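Local atomic coordinates of obscurin (Homo sapiens, PDB entry 2YZ8), a protein that is a giant muscle protein of Ig-like, RhoGEF and kinase domains that is thought to organise and anchor the sarcomere. Residues A[51-55]-A[66-71]. Residues are numbered along the deposited sequence.
Sequences GDKYS and VVRNLR
The open end of a beta hairpin joins residues 51-55 and 66-71 in an I-set immunoglobulin domain, where strands 54-59 and 62-67 correspond to D and E of the A-B-E-D sheet. Residues 54-55 and 66-67 are extended. S55 and V66 form an antiparallel hydrogen-bonded pair (CA-CA 4.9 Å), with S55 N to V66 O and V66 N to S55 O both 2.9 Å. Y54 and V67 follow as a non-hydrogen-bonded pair (CA-CA 5.0 Å), Y54 CA making a CA-H...O contact of 3.3 Å with V66 O. A third backbone bond, R68 N to K53 O (2.9 Å), continues the pairing. On the Y54/V67 face, the tyrosine (chi1 m) brings CE1 to 4.2 Å from CG1 of V67.

The principle is that basic side chains meet backbone carbonyls where a hairpin opens. D52 and K53 take helical angles (phi/psi -74/-35 and -76/-48) in a turn tied by G51 N to Y54 O (2.9 Å). R68 (m, t, m), bent at chi3, lays its guanidinium over CB of S55; its NH2 approaches G51 O (2.7 Å) at an angle too poor for a hydrogen bond. K53, extended except for chi2 p, donates from NZ to R68 O (2.8 Å). D74, opening the D-x-G-x-Y-x-C motif that leads into strand 76-82, makes salt bridges with K53 and R71, resembling the basic-to-aspartate bridge common in Ig domains.

Strand 54-59 edges its sheet, while 62-67 is bonded on its other side to 26-32, where V67 packs on A26; past left-handed N69 (45/59), L70 turns inward between the sheets, touching A26 and, on strand 85-94, L91 and V93.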
# COMPACT_ATOMS: atom_id res chain seq x y z
N GLY A 51 3.37 7.75 9.56
CA GLY A 51 3.03 9.06 10.13
C GLY A 51 1.54 9.23 10.28
O GLY A 51 0.81 8.25 10.49
N ASP A 52 1.07 10.46 10.19
CA ASP A 52 -0.37 10.75 10.26
C ASP A 52 -1.07 10.34 8.96
O ASP A 52 -2.20 9.86 8.98
CB ASP A 52 -0.62 12.23 10.56
CG ASP A 52 -0.28 12.61 12.00
OD1 ASP A 52 0.15 11.74 12.79
OD2 ASP A 52 -0.45 13.80 12.35
N LYS A 53 -0.37 10.51 7.84
CA LYS A 53 -0.91 10.19 6.52
C LYS A 53 -0.94 8.69 6.24
O LYS A 53 -1.95 8.15 5.78
CB LYS A 53 -0.11 10.89 5.42
CG LYS A 53 -0.76 10.82 4.05
CD LYS A 53 -1.97 11.74 3.99
CE LYS A 53 -2.83 11.44 2.80
NZ LYS A 53 -4.10 12.21 2.87
N TYR A 54 0.18 8.02 6.50
CA TYR A 54 0.33 6.61 6.20
C TYR A 54 0.51 5.79 7.46
O TYR A 54 1.28 6.16 8.34
CB TYR A 54 1.53 6.37 5.27
CG TYR A 54 1.56 7.27 4.06
CD1 TYR A 54 0.74 7.03 2.96
CD2 TYR A 54 2.42 8.36 4.01
CE1 TYR A 54 0.77 7.86 1.84
CE2 TYR A 54 2.46 9.20 2.91
CZ TYR A 54 1.64 8.95 1.83
OH TYR A 54 1.69 9.77 0.75
N SER A 55 -0.22 4.68 7.54
CA SER A 55 -0.02 3.71 8.60
C SER A 55 0.42 2.40 7.96
O SER A 55 -0.26 1.87 7.08
CB SER A 55 -1.31 3.53 9.41
OG SER A 55 -1.12 2.64 10.49
N VAL A 66 -2.37 1.84 5.13
CA VAL A 66 -3.54 2.67 5.30
C VAL A 66 -3.18 4.09 4.90
O VAL A 66 -2.23 4.68 5.42
CB VAL A 66 -4.11 2.60 6.74
CG1 VAL A 66 -5.41 3.37 6.85
CG2 VAL A 66 -4.32 1.15 7.15
N VAL A 67 -3.92 4.62 3.93
CA VAL A 67 -3.77 6.00 3.49
C VAL A 67 -4.97 6.76 4.04
O VAL A 67 -6.08 6.59 3.55
CB VAL A 67 -3.75 6.11 1.94
CG1 VAL A 67 -3.36 7.51 1.51
CG2 VAL A 67 -2.79 5.08 1.34
N ARG A 68 -4.74 7.56 5.06
CA ARG A 68 -5.82 8.26 5.75
C ARG A 68 -6.13 9.61 5.08
O ARG A 68 -5.32 10.12 4.31
CB ARG A 68 -5.49 8.43 7.23
CG ARG A 68 -5.57 7.13 8.01
CD ARG A 68 -5.01 7.25 9.41
NE ARG A 68 -3.55 7.20 9.42
CZ ARG A 68 -2.81 6.78 10.44
NH1 ARG A 68 -3.38 6.35 11.55
NH2 ARG A 68 -1.49 6.78 10.33
N ASN A 69 -7.31 10.15 5.39
CA ASN A 69 -7.79 11.42 4.82
C ASN A 69 -7.56 11.53 3.30
O ASN A 69 -6.88 12.45 2.82
CB ASN A 69 -7.16 12.62 5.55
CG ASN A 69 -7.55 12.68 7.02
OD1 ASN A 69 -7.38 11.72 7.77
ND2 ASN A 69 -8.06 13.83 7.45
N LEU A 70 -8.13 10.58 2.56
CA LEU A 70 -7.93 10.52 1.11
C LEU A 70 -8.32 11.79 0.38
O LEU A 70 -9.45 12.29 0.52
CB LEU A 70 -8.66 9.33 0.49
CG LEU A 70 -7.91 8.01 0.32
CD1 LEU A 70 -8.79 7.06 -0.45
CD2 LEU A 70 -6.58 8.20 -0.42
N ARG A 71 -7.37 12.31 -0.39
CA ARG A 71 -7.57 13.45 -1.28
C ARG A 71 -7.27 12.94 -2.69
O ARG A 71 -6.61 11.91 -2.83
CB ARG A 71 -6.57 14.55 -0.93
CG ARG A 71 -6.62 15.09 0.49
CD ARG A 71 -5.32 15.80 0.82
NE ARG A 71 -4.18 14.87 0.77
CZ ARG A 71 -2.91 15.23 0.63
NH1 ARG A 71 -2.58 16.51 0.51
NH2 ARG A 71 -1.96 14.30 0.60